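Cell division protein FtsZ 1 (Methanocaldococcus jannaschii, PDB 2VAP) binds GTP, probably hydrolyses it, and probably polymerises in a GTP-dependent manner into the contractile Z ring formed at the future division site. Local coordinates at residues His288-Glu293 with Gly320-Glu325; Thr71-Leu76 with Lys84-Lys89; Val223-Lys228 with Gly284-Val289. All blocks are in the same frame, centred on the assembly; numbering follows the deposited sequence.

Interaction 1: His288-Glu293 with Gly320-Glu325; sequences HVMGPE and GATIDE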
ATOM      1  N   HIS A 288       8.377  -3.623   8.520  1.00  9.20           N
ATOM      2  CA  HIS A 288       7.494  -4.562   9.199  1.00  8.98           C
ATOM      3  C   HIS A 288       8.118  -5.952   9.172  1.00 12.14           C
ATOM      4  O   HIS A 288       8.216  -6.580   8.113  1.00 11.37           O
ATOM      5  CB  HIS A 288       6.105  -4.585   8.552  1.00 10.29           C
ATOM      6  CG  HIS A 288       5.060  -5.271   9.381  1.00 12.15           C
ATOM      7  ND1 HIS A 288       3.709  -5.071   9.189  1.00 12.12           N
ATOM      8  CD2 HIS A 288       5.166  -6.143  10.412  1.00 15.69           C
ATOM      9  CE1 HIS A 288       3.029  -5.798  10.057  1.00 11.53           C
ATOM     10  NE2 HIS A 288       3.890  -6.458  10.812  1.00 15.92           N
ATOM     11  N   VAL A 289       8.546  -6.416  10.342  1.00 11.28           N
ATOM     12  CA  VAL A 289       9.105  -7.756  10.493  1.00 11.98           C
ATOM     13  C   VAL A 289       7.990  -8.709  10.911  1.00 12.69           C
ATOM     14  O   VAL A 289       7.293  -8.470  11.898  1.00 11.67           O
ATOM     15  CB  VAL A 289      10.256  -7.791  11.532  1.00  9.38           C
ATOM     16  CG1 VAL A 289      10.918  -9.167  11.564  1.00 15.04           C
ATOM     17  CG2 VAL A 289      11.292  -6.712  11.229  1.00 13.89           C
ATOM     18  N   MET A 290       7.818  -9.780  10.143  1.00 10.63           N
ATOM     19  CA  MET A 290       6.776 -10.766  10.408  1.00 11.40           C
ATOM     20  C   MET A 290       7.392 -12.147  10.567  1.00 15.77           C
ATOM     21  O   MET A 290       8.325 -12.503   9.850  1.00 16.15           O
ATOM     22  CB  MET A 290       5.748 -10.775   9.276  1.00 15.85           C
ATOM     23  CG  MET A 290       4.920  -9.501   9.176  1.00 17.57           C
ATOM     24  SD  MET A 290       4.227  -9.233   7.533  1.00 24.31           S
ATOM     25  CE  MET A 290       5.671  -8.672   6.632  1.00 30.02           C
ATOM     26  N   GLY A 291       6.872 -12.922  11.513  1.00 15.15           N
ATOM     27  CA  GLY A 291       7.396 -14.258  11.764  1.00 15.03           C
ATOM     28  C   GLY A 291       6.430 -15.165  12.497  1.00 18.14           C
ATOM     29  O   GLY A 291       5.303 -14.764  12.795  1.00 16.54           O
ATOM     30  N   PRO A 292       6.866 -16.403  12.793  1.00 18.20           N
ATOM     31  CA  PRO A 292       6.050 -17.343  13.554  1.00 20.76           C
ATOM     32  C   PRO A 292       6.035 -16.972  15.035  1.00 18.89           C
ATOM     33  O   PRO A 292       6.577 -15.931  15.417  1.00 18.20           O
ATOM     34  CB  PRO A 292       6.767 -18.688  13.344  1.00 17.16           C
ATOM     35  CG  PRO A 292       7.836 -18.435  12.310  1.00 27.11           C
ATOM     36  CD  PRO A 292       8.164 -16.991  12.424  1.00 20.59           C
ATOM     37  N   GLU A 293       5.427 -17.825  15.856  1.00 18.81           N
ATOM     38  CA  GLU A 293       5.317 -17.587  17.296  1.00 22.41           C
ATOM     39  C   GLU A 293       6.675 -17.475  17.997  1.00 19.72           C
ATOM     40  O   GLU A 293       6.774 -16.885  19.076  1.00 22.55           O
ATOM     41  CB  GLU A 293       4.470 -18.680  17.958  1.00 22.22           C
ATOM     42  CG  GLU A 293       2.972 -18.610  17.646  1.00 34.03           C
ATOM     43  CD  GLU A 293       2.605 -19.165  16.275  1.00500.00           C
ATOM     44  OE1 GLU A 293       1.505 -18.838  15.782  1.00 27.29           O
ATOM     45  OE2 GLU A 293       3.407 -19.924  15.688  1.00 39.47           O
ATOM     46  N   GLY A 320       8.283  -2.157  13.208  1.00 10.77           N
ATOM     47  CA  GLY A 320       7.428  -2.975  14.058  1.00 11.03           C
ATOM     48  C   GLY A 320       7.664  -4.451  13.806  1.00 12.44           C
ATOM     49  O   GLY A 320       8.304  -4.827  12.820  1.00 12.28           O
ATOM     50  N   ALA A 321       7.152  -5.287  14.704  1.00 10.97           N
ATOM     51  CA  ALA A 321       7.280  -6.736  14.577  1.00  8.80           C
ATOM     52  C   ALA A 321       6.005  -7.423  15.047  1.00 13.44           C
ATOM     53  O   ALA A 321       5.516  -7.151  16.145  1.00 15.69           O
ATOM     54  CB  ALA A 321       8.486  -7.240  15.360  1.00 12.48           C
ATOM     55  N   THR A 322       5.465  -8.301  14.203  1.00 14.37           N
ATOM     56  CA  THR A 322       4.229  -9.025  14.511  1.00 12.40           C
ATOM     57  C   THR A 322       4.356 -10.513  14.203  1.00 16.76           C
ATOM     58  O   THR A 322       5.201 -10.924  13.403  1.00 16.18           O
ATOM     59  CB  THR A 322       3.013  -8.472  13.724  1.00 14.86           C
ATOM     60  OG1 THR A 322       3.220  -8.660  12.317  1.00 15.83           O
ATOM     61  CG2 THR A 322       2.781  -6.993  14.022  1.00 15.11           C
ATOM     62  N   ILE A 323       3.504 -11.309  14.842  1.00 13.11           N
ATOM     63  CA  ILE A 323       3.423 -12.739  14.569  1.00 15.98           C
ATOM     64  C   ILE A 323       2.350 -13.013  13.515  1.00 18.67           C
ATOM     65  O   ILE A 323       1.204 -12.579  13.651  1.00 22.12           O
ATOM     66  CB  ILE A 323       3.127 -13.554  15.856  1.00 16.55           C
ATOM     67  CG1 ILE A 323       4.259 -13.379  16.871  1.00 26.08           C
ATOM     68  CG2 ILE A 323       2.932 -15.039  15.531  1.00 28.55           C
ATOM     69  CD1 ILE A 323       3.853 -13.634  18.308  1.00 26.81           C
ATOM     70  N   ASP A 324       2.742 -13.718  12.458  1.00 20.38           N
ATOM     71  CA  ASP A 324       1.806 -14.211  11.457  1.00 21.25           C
ATOM     72  C   ASP A 324       1.650 -15.716  11.662  1.00 25.16           C
ATOM     73  O   ASP A 324       2.606 -16.478  11.491  1.00 22.16           O
ATOM     74  CB  ASP A 324       2.311 -13.896  10.043  1.00 23.29           C
ATOM     75  CG  ASP A 324       1.270 -14.170   8.960  1.00 34.14           C
ATOM     76  OD1 ASP A 324       0.225 -14.795   9.244  1.00 33.87           O
ATOM     77  OD2 ASP A 324       1.507 -13.756   7.805  1.00 41.42           O
ATOM     78  N   GLU A 325       0.439 -16.126  12.037  1.00 36.25           N
ATOM     79  CA  GLU A 325       0.135 -17.525  12.361  1.00 33.61           C
ATOM     80  C   GLU A 325       0.273 -18.477  11.169  1.00 40.08           C
ATOM     81  O   GLU A 325       0.493 -19.677  11.351  1.00 46.46           O
ATOM     82  CB  GLU A 325      -1.259 -17.649  12.995  1.00144.61           C
ATOM     83  CG  GLU A 325      -2.412 -17.114  12.142  1.00184.74           C
ATOM     84  CD  GLU A 325      -3.770 -17.263  12.811  1.00108.08           C
ATOM     85  OE1 GLU A 325      -4.771 -17.436  12.084  1.00 82.17           O
ATOM     86  OE2 GLU A 325      -3.842 -17.210  14.058  1.00109.08           O
TER

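Interaction 2: Thr71-Leu76 with Lys84-Lys89; sequences TDAQQL and KILIGK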
ATOM      1  N   THR A  71     -16.768   1.683 -11.647  1.00 10.58           N
ATOM      2  CA  THR A  71     -17.758   2.080 -12.644  1.00 10.71           C
ATOM      3  C   THR A  71     -18.466   0.839 -13.176  1.00 16.47           C
ATOM      4  O   THR A  71     -19.580   0.925 -13.695  1.00 14.45           O
ATOM      5  CB  THR A  71     -17.101   2.796 -13.838  1.00 13.26           C
ATOM      6  OG1 THR A  71     -16.022   1.997 -14.338  1.00 13.70           O
ATOM      7  CG2 THR A  71     -16.565   4.154 -13.429  1.00 11.20           C
ATOM      8  N   ASP A  72     -17.807  -0.311 -13.042  1.00 13.61           N
ATOM      9  CA  ASP A  72     -18.319  -1.588 -13.535  1.00 12.70           C
ATOM     10  C   ASP A  72     -19.110  -2.305 -12.441  1.00 13.63           C
ATOM     11  O   ASP A  72     -18.543  -2.752 -11.441  1.00 15.05           O
ATOM     12  CB  ASP A  72     -17.152  -2.458 -14.031  1.00 13.08           C
ATOM     13  CG  ASP A  72     -17.611  -3.720 -14.751  1.00 20.53           C
ATOM     14  OD1 ASP A  72     -18.571  -4.370 -14.291  1.00 14.49           O
ATOM     15  OD2 ASP A  72     -16.991  -4.074 -15.775  1.00 18.45           O
ATOM     16  N   ALA A  73     -20.422  -2.415 -12.650  1.00 11.73           N
ATOM     17  CA  ALA A  73     -21.331  -3.026 -11.675  1.00 11.13           C
ATOM     18  C   ALA A  73     -21.157  -4.540 -11.542  1.00 14.70           C
ATOM     19  O   ALA A  73     -21.446  -5.110 -10.485  1.00 15.73           O
ATOM     20  CB  ALA A  73     -22.778  -2.684 -12.012  1.00 12.29           C
ATOM     21  N   GLN A  74     -20.695  -5.184 -12.612  1.00 12.55           N
ATOM     22  CA  GLN A  74     -20.461  -6.629 -12.606  1.00 15.48           C
ATOM     23  C   GLN A  74     -19.276  -6.975 -11.710  1.00 18.20           C
ATOM     24  O   GLN A  74     -19.339  -7.925 -10.927  1.00 23.34           O
ATOM     25  CB  GLN A  74     -20.229  -7.163 -14.025  1.00 13.75           C
ATOM     26  CG  GLN A  74     -21.234  -6.678 -15.075  1.00 13.33           C
ATOM     27  CD  GLN A  74     -22.681  -6.975 -14.710  1.00 14.23           C
ATOM     28  OE1 GLN A  74     -23.548  -6.110 -14.822  1.00 16.06           O
ATOM     29  NE2 GLN A  74     -22.945  -8.200 -14.270  1.00 10.27           N
ATOM     30  N   GLN A  75     -18.205  -6.192 -11.827  1.00 12.62           N
ATOM     31  CA  GLN A  75     -17.014  -6.362 -10.993  1.00 12.10           C
ATOM     32  C   GLN A  75     -17.284  -5.988  -9.535  1.00 15.42           C
ATOM     33  O   GLN A  75     -16.817  -6.667  -8.619  1.00 17.05           O
ATOM     34  CB  GLN A  75     -15.840  -5.541 -11.543  1.00 15.12           C
ATOM     35  CG  GLN A  75     -15.366  -5.967 -12.934  1.00 13.17           C
ATOM     36  CD  GLN A  75     -14.145  -5.194 -13.428  1.00 20.87           C
ATOM     37  OE1 GLN A  75     -13.361  -5.707 -14.226  1.00 25.89           O
ATOM     38  NE2 GLN A  75     -13.985  -3.962 -12.960  1.00 13.29           N
ATOM     39  N   LEU A  76     -18.049  -4.917  -9.327  1.00 14.06           N
ATOM     40  CA  LEU A  76     -18.315  -4.401  -7.982  1.00 12.42           C
ATOM     41  C   LEU A  76     -19.165  -5.336  -7.115  1.00 16.37           C
ATOM     42  O   LEU A  76     -18.891  -5.499  -5.926  1.00 16.11           O
ATOM     43  CB  LEU A  76     -18.957  -3.008  -8.048  1.00  9.84           C
ATOM     44  CG  LEU A  76     -19.119  -2.260  -6.718  1.00 10.69           C
ATOM     45  CD1 LEU A  76     -17.770  -1.822  -6.146  1.00 15.88           C
ATOM     46  CD2 LEU A  76     -20.037  -1.070  -6.891  1.00 13.99           C
ATOM     47  N   LYS A  84     -19.477  -0.673  -0.564  1.00 13.72           N
ATOM     48  CA  LYS A  84     -19.319  -0.634  -2.017  1.00 10.51           C
ATOM     49  C   LYS A  84     -19.961   0.626  -2.582  1.00 12.90           C
ATOM     50  O   LYS A  84     -21.070   0.996  -2.186  1.00 15.62           O
ATOM     51  CB  LYS A  84     -19.945  -1.867  -2.676  1.00 15.09           C
ATOM     52  CG  LYS A  84     -19.430  -3.201  -2.163  1.00 21.26           C
ATOM     53  CD  LYS A  84     -20.143  -4.349  -2.857  1.00 25.26           C
ATOM     54  CE  LYS A  84     -20.144  -5.597  -1.998  1.00 29.43           C
ATOM     55  NZ  LYS A  84     -20.700  -6.766  -2.736  1.00 37.87           N
ATOM     56  N   ILE A  85     -19.259   1.283  -3.502  1.00 12.59           N
ATOM     57  CA  ILE A  85     -19.786   2.469  -4.175  1.00 10.37           C
ATOM     58  C   ILE A  85     -19.681   2.310  -5.689  1.00 12.23           C
ATOM     59  O   ILE A  85     -18.582   2.179  -6.236  1.00 12.76           O
ATOM     60  CB  ILE A  85     -19.056   3.775  -3.744  1.00 15.71           C
ATOM     61  CG1 ILE A  85     -19.080   3.947  -2.221  1.00 17.32           C
ATOM     62  CG2 ILE A  85     -19.683   4.994  -4.428  1.00 15.10           C
ATOM     63  CD1 ILE A  85     -18.087   4.974  -1.694  1.00 16.24           C
ATOM     64  N   LEU A  86     -20.831   2.315  -6.358  1.00 11.93           N
ATOM     65  CA  LEU A  86     -20.861   2.362  -7.813  1.00 10.14           C
ATOM     66  C   LEU A  86     -20.756   3.815  -8.252  1.00 17.12           C
ATOM     67  O   LEU A  86     -21.699   4.592  -8.095  1.00 18.81           O
ATOM     68  CB  LEU A  86     -22.140   1.718  -8.361  1.00 10.26           C
ATOM     69  CG  LEU A  86     -22.237   1.597  -9.886  1.00 12.67           C
ATOM     70  CD1 LEU A  86     -21.291   0.525 -10.425  1.00 14.95           C
ATOM     71  CD2 LEU A  86     -23.664   1.305 -10.295  1.00 17.14           C
ATOM     72  N   ILE A  87     -19.594   4.179  -8.787  1.00 10.22           N
ATOM     73  CA  ILE A  87     -19.347   5.554  -9.214  1.00  9.28           C
ATOM     74  C   ILE A  87     -19.828   5.800 -10.646  1.00 14.20           C
ATOM     75  O   ILE A  87     -19.808   4.895 -11.484  1.00 14.30           O
ATOM     76  CB  ILE A  87     -17.859   5.978  -9.033  1.00 12.29           C
ATOM     77  CG1 ILE A  87     -16.916   5.059  -9.821  1.00 11.16           C
ATOM     78  CG2 ILE A  87     -17.489   5.999  -7.546  1.00 12.90           C
ATOM     79  CD1 ILE A  87     -15.508   5.614 -10.011  1.00 14.22           C
ATOM     80  N   GLY A  88     -20.276   7.027 -10.905  1.00 15.99           N
ATOM     81  CA  GLY A  88     -20.776   7.423 -12.222  1.00 15.86           C
ATOM     82  C   GLY A  88     -22.060   6.727 -12.633  1.00 17.94           C
ATOM     83  O   GLY A  88     -22.192   6.283 -13.777  1.00 20.88           O
ATOM     84  N   LYS A  89     -23.005   6.636 -11.697  1.00 22.38           N
ATOM     85  CA  LYS A  89     -24.311   6.017 -11.944  1.00 35.47           C
ATOM     86  C   LYS A  89     -25.077   6.714 -13.067  1.00 29.14           C
ATOM     87  O   LYS A  89     -25.767   6.063 -13.854  1.00 42.65           O
ATOM     88  CB  LYS A  89     -25.160   6.019 -10.669  1.00 28.62           C
ATOM     89  CG  LYS A  89     -24.742   4.999  -9.624  1.00 37.22           C
ATOM     90  CD  LYS A  89     -25.638   5.081  -8.399  1.00 36.93           C
ATOM     91  CE  LYS A  89     -25.317   3.980  -7.406  1.00305.70           C
ATOM     92  NZ  LYS A  89     -26.173   4.066  -6.191  1.00 41.11           N
TER
HETATM   93  O   HOH W   1     -21.114   3.392 -13.524  1.00 19.51           O

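Interaction 3: Val223-Lys228 with Gly284-Val289; sequences VELITK and GALIHV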
ATOM      1  N   VAL A 223      -0.790  -1.361   6.847  1.00 10.97           N
ATOM      2  CA  VAL A 223      -1.923  -1.165   7.754  1.00  8.40           C
ATOM      3  C   VAL A 223      -1.669  -1.842   9.103  1.00  8.08           C
ATOM      4  O   VAL A 223      -1.789  -1.210  10.155  1.00  9.91           O
ATOM      5  CB  VAL A 223      -3.254  -1.692   7.144  1.00  9.11           C
ATOM      6  CG1 VAL A 223      -4.369  -1.716   8.191  1.00 10.93           C
ATOM      7  CG2 VAL A 223      -3.673  -0.846   5.954  1.00  9.47           C
ATOM      8  N   GLU A 224      -1.299  -3.120   9.058  1.00 10.17           N
ATOM      9  CA  GLU A 224      -1.163  -3.928  10.272  1.00 10.98           C
ATOM     10  C   GLU A 224       0.093  -3.611  11.087  1.00 12.22           C
ATOM     11  O   GLU A 224       0.189  -3.979  12.263  1.00 12.64           O
ATOM     12  CB  GLU A 224      -1.292  -5.422   9.951  1.00 12.00           C
ATOM     13  CG  GLU A 224      -2.700  -5.800   9.475  1.00 12.48           C
ATOM     14  CD  GLU A 224      -2.930  -7.294   9.334  1.00 17.48           C
ATOM     15  OE1 GLU A 224      -1.950  -8.063   9.233  1.00 17.07           O
ATOM     16  OE2 GLU A 224      -4.112  -7.701   9.312  1.00 16.34           O
ATOM     17  N   LEU A 225       1.041  -2.909  10.469  1.00 13.55           N
ATOM     18  CA  LEU A 225       2.164  -2.322  11.198  1.00 10.56           C
ATOM     19  C   LEU A 225       1.633  -1.411  12.311  1.00 10.87           C
ATOM     20  O   LEU A 225       2.206  -1.347  13.400  1.00 16.01           O
ATOM     21  CB  LEU A 225       3.070  -1.538  10.240  1.00 15.02           C
ATOM     22  CG  LEU A 225       4.339  -0.871  10.778  1.00 13.59           C
ATOM     23  CD1 LEU A 225       5.375  -1.903  11.202  1.00 17.85           C
ATOM     24  CD2 LEU A 225       4.921   0.061   9.730  1.00 16.90           C
ATOM     25  N   ILE A 226       0.522  -0.732  12.025  1.00 12.06           N
ATOM     26  CA  ILE A 226      -0.142   0.155  12.978  1.00 11.50           C
ATOM     27  C   ILE A 226      -1.193  -0.579  13.822  1.00 11.63           C
ATOM     28  O   ILE A 226      -1.235  -0.417  15.044  1.00 15.30           O
ATOM     29  CB  ILE A 226      -0.818   1.356  12.254  1.00 15.41           C
ATOM     30  CG1 ILE A 226       0.178   2.057  11.322  1.00 17.14           C
ATOM     31  CG2 ILE A 226      -1.415   2.341  13.264  1.00 20.49           C
ATOM     32  CD1 ILE A 226      -0.462   2.935  10.260  1.00 23.43           C
ATOM     33  N   THR A 227      -2.021  -1.396  13.169  1.00 12.07           N
ATOM     34  CA  THR A 227      -3.256  -1.906  13.785  1.00 13.04           C
ATOM     35  C   THR A 227      -3.149  -3.247  14.511  1.00 10.81           C
ATOM     36  O   THR A 227      -3.889  -3.493  15.464  1.00 15.89           O
ATOM     37  CB  THR A 227      -4.400  -2.031  12.750  1.00 12.49           C
ATOM     38  OG1 THR A 227      -4.050  -3.006  11.760  1.00 11.22           O
ATOM     39  CG2 THR A 227      -4.678  -0.694  12.076  1.00 10.93           C
ATOM     40  N   LYS A 228      -2.251  -4.114  14.050  1.00  9.29           N
ATOM     41  CA  LYS A 228      -2.175  -5.483  14.562  1.00 11.52           C
ATOM     42  C   LYS A 228      -1.407  -5.567  15.878  1.00 13.84           C
ATOM     43  O   LYS A 228      -0.468  -4.804  16.113  1.00 13.91           O
ATOM     44  CB  LYS A 228      -1.549  -6.409  13.513  1.00 12.00           C
ATOM     45  CG  LYS A 228      -1.642  -7.898  13.828  1.00 11.41           C
ATOM     46  CD  LYS A 228      -1.145  -8.739  12.665  1.00 16.18           C
ATOM     47  CE  LYS A 228      -1.200 -10.223  12.993  1.00 20.84           C
ATOM     48  NZ  LYS A 228      -0.878 -11.064  11.807  1.00 19.96           N
ATOM     49  N   GLY A 284      13.681   8.178   4.416  1.00 17.57           N
ATOM     50  CA  GLY A 284      12.892   7.492   5.434  1.00 14.74           C
ATOM     51  C   GLY A 284      12.580   6.052   5.072  1.00 15.93           C
ATOM     52  O   GLY A 284      12.765   5.636   3.927  1.00 13.87           O
ATOM     53  N   ALA A 285      12.104   5.294   6.057  1.00 11.96           N
ATOM     54  CA  ALA A 285      11.759   3.889   5.857  1.00 12.35           C
ATOM     55  C   ALA A 285      10.772   3.375   6.895  1.00 15.45           C
ATOM     56  O   ALA A 285      10.821   3.767   8.062  1.00 14.37           O
ATOM     57  CB  ALA A 285      13.016   3.021   5.859  1.00 15.45           C
ATOM     58  N   LEU A 286       9.874   2.499   6.450  1.00  9.76           N
ATOM     59  CA  LEU A 286       9.030   1.721   7.348  1.00  7.20           C
ATOM     60  C   LEU A 286       9.424   0.255   7.219  1.00 12.61           C
ATOM     61  O   LEU A 286       9.584  -0.256   6.107  1.00 12.99           O
ATOM     62  CB  LEU A 286       7.542   1.906   7.028  1.00  8.29           C
ATOM     63  CG  LEU A 286       6.936   3.309   7.165  1.00 12.80           C
ATOM     64  CD1 LEU A 286       6.986   4.059   5.840  1.00 17.75           C
ATOM     65  CD2 LEU A 286       5.503   3.220   7.659  1.00 23.50           C
ATOM     66  N   ILE A 287       9.599  -0.410   8.358  1.00 10.11           N
ATOM     67  CA  ILE A 287       9.988  -1.819   8.382  1.00  8.62           C
ATOM     68  C   ILE A 287       8.970  -2.629   9.173  1.00 10.53           C
ATOM     69  O   ILE A 287       8.721  -2.349  10.347  1.00 11.05           O
ATOM     70  CB  ILE A 287      11.396  -2.030   9.011  1.00 10.05           C
ATOM     71  CG1 ILE A 287      12.440  -1.131   8.342  1.00 13.41           C
ATOM     72  CG2 ILE A 287      11.811  -3.505   8.928  1.00 15.20           C
ATOM     73  CD1 ILE A 287      13.785  -1.117   9.048  1.00 16.13           C
ATOM     74  N   HIS A 288       8.377  -3.623   8.520  1.00  9.20           N
ATOM     75  CA  HIS A 288       7.494  -4.562   9.199  1.00  8.98           C
ATOM     76  C   HIS A 288       8.118  -5.952   9.172  1.00 12.14           C
ATOM     77  O   HIS A 288       8.216  -6.580   8.113  1.00 11.37           O
ATOM     78  CB  HIS A 288       6.105  -4.585   8.552  1.00 10.29           C
ATOM     79  CG  HIS A 288       5.060  -5.271   9.381  1.00 12.15           C
ATOM     80  ND1 HIS A 288       3.709  -5.071   9.189  1.00 12.12           N
ATOM     81  CD2 HIS A 288       5.166  -6.143  10.412  1.00 15.69           C
ATOM     82  CE1 HIS A 288       3.029  -5.798  10.057  1.00 11.53           C
ATOM     83  NE2 HIS A 288       3.890  -6.458  10.812  1.00 15.92           N
ATOM     84  N   VAL A 289       8.546  -6.416  10.342  1.00 11.28           N
ATOM     85  CA  VAL A 289       9.105  -7.756  10.493  1.00 11.98           C
ATOM     86  C   VAL A 289       7.990  -8.709  10.911  1.00 12.69           C
ATOM     87  O   VAL A 289       7.293  -8.470  11.898  1.00 11.67           O
ATOM     88  CB  VAL A 289      10.256  -7.791  11.532  1.00  9.38           C
ATOM     89  CG1 VAL A 289      10.918  -9.167  11.564  1.00 15.04           C
ATOM     90  CG2 VAL A 289      11.292  -6.712  11.229  1.00 13.89           C
TER

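Interaction 1: His288-Glu293 with Gly320-Glu325
The imidazole of His288 is the flat group here, and Thr322 meets it at the edge while Met290, from the same strand as the histidine, covers a face. Met290 SD sits 4.2 Å above the plane of the His288 ring, over its centre; Leu225 of helix 204-227 comes over the opposite face. At the rim, Thr322 CB lies in the ring plane and Thr322 OG1 close to it, 2.8 Å from His288 NE2 in a hydrogen bond of 157°. Thr322 holds OG1 between its backbone N and carbonyl carbon (chi1 63°), and CG2 also comes within 3.4 Å of His288 NE2. The other ring nitrogen, ND1, is bonded to Gly221 O, so both ends of this buried imidazole are gripped and its rotation is fixed.

Behind the ring the two strands run in parallel, and the backbone bonds alternate from one to the other. Val289 N gives an almost straight bond to Gly320 O at 3.0 Å, and Thr322 N returns one to Val289 O at 2.9 Å. Gly291 N then reaches Thr322 O at 3.2 Å. The last step, Asp324 N to Gly291 O at 2.8 Å, carries the pairing one residue past the end of strand 316-323. Val289 O, Thr322 O and Gly291 O each also receive a CA-H contact, from Ala321, Met290 and Ile323.

On the other face, Val289 and Ala321 pack against Val303 and Ala300 of helix 297-310, while Ile323 lays CG2 3.6 Å from Gly291 O. Strand, covering helix and neighbouring parallel strand make a beta-alpha-beta unit, here at the edge of the mixed sheet of the FtsZ C-terminal domain.

Interaction 2: Thr71-Leu76 with Lys84-Lys89
Leu76, Ala73 and Thr71 meet Lys84, Leu86 and Ile87 mostly through apolar atoms. Leu76 sends CD2 against the strand backbone, 3.5 Å from Leu86 N, and the same methyl touches Leu86 CB at 3.8 Å; CG anti to the backbone N (chi1 -172°) starts the side chain on that course. Leu86 answers with CD1, which lies 3.9 Å from Ala73 CB and also reaches Thr71 O. Thr71 CG2 and Ile87 CG1 close the apolar row at 3.7 Å.

Lys84 contributes its aliphatic stem. It runs alongside Leu76, pointing the other way, with CD 3.5 Å from Leu76 O, while its ammonium goes on to Thr79 O.

Polar contact between the segments runs through one water, which bridges Thr71 O and Ile87 O at 2.9 Å from each; with more acceptors in reach than it has protons, it may not donate to both at once.

Within 71-76, Asp72 is the N-cap of helix 73-77. Its OD1 receives Gln75 N at 3.1 Å from above the carboxylate plane, and Gln74 N in a weak, bent bond. Leu76 N bonds to Asp72 O, closing the first turn.

Thr71 OG1 turns instead to Thr135 OG1, a GTP-binding residue, and the Thr71 side chain is about 6 Å from the bound GDP. The chemistry thus divides: greasy packing seats the short helix on edge strand 83-86 of the parallel GTPase sheet, the cap holds its start, and the Thr71 hydroxyl backs Thr135 from the second shell of the nucleotide pocket.

Interaction 3: Val223-Lys228 with Gly284-Val289
Helix 204-227 is the long core helix that links the GTPase and C-terminal domains in FtsZ and tubulin, and its final turns reach the C-terminal sheet here, where Leu225 meets Leu286 and His288. The helix crosses strand 284-289 at 75°, with the axes of the two short segments 9.1 Å apart.

Leu225 carries the contact. Its CG is anti to the backbone N (chi1 -178°), and beyond it the two methyls part toward different neighbours. CD1 settles over a face of the His288 ring in a CH-pi contact, 4.2 Å from the ring centroid and 27° off the normal. The same methyl comes within 3.5 Å of Ile287 O. CD2 turns to Leu286 and meets Leu286 CD2 at 3.8 Å, the two leucines crossing obliquely. Leu286 is covered further by Val242 and Met243 of helix 236-243.

Leu225 and His288 run side by side, their tips pointing opposite ways, and the imidazole lies against the helix backbone: His288 CE1 is 3.5 Å from Leu225 N, and Leu225 CB is 3.7 Å from His288 ND1. The Gly221 carbonyl that binds ND1 belongs to the preceding turn of the same helix, so a polar bond and apolar packing fix the ring to the helix together.

At the helix end Val223 O accepts from both Ile226 N and Thr227 N. Glu224 OE2 points elsewhere, to Glu62 N, while Val223 and Ile226 pack on strand 40-45 of the GTPase sheet. One side of the helix thus rests on one domain and Leu225 on the other, the interdomain packing characteristic of the tubulin/FtsZ core helix.

How the interactions relate
From the N terminus, interaction 2 comes first and closes a tight connection, with seven residues between its segments, inside the GTPase domain. Interaction 3 follows, spanning 55 residues from the end of the core helix to strand 284-291. Interaction 1 opens on that same strand, sharing His288 and Val289, and closes over the 26 residues that hold helix 297-310. The loops run in series and neither nest nor cross. Interactions 1 and 3 touch: Gly320 N lies 2.9 Å from Ile287 O, and Lys228 NZ bonds Ile323 O. Interaction 2 lies across the chain's centre, its nearest atoms about 17 Å from interaction 3 and about 24 Å from interaction 1.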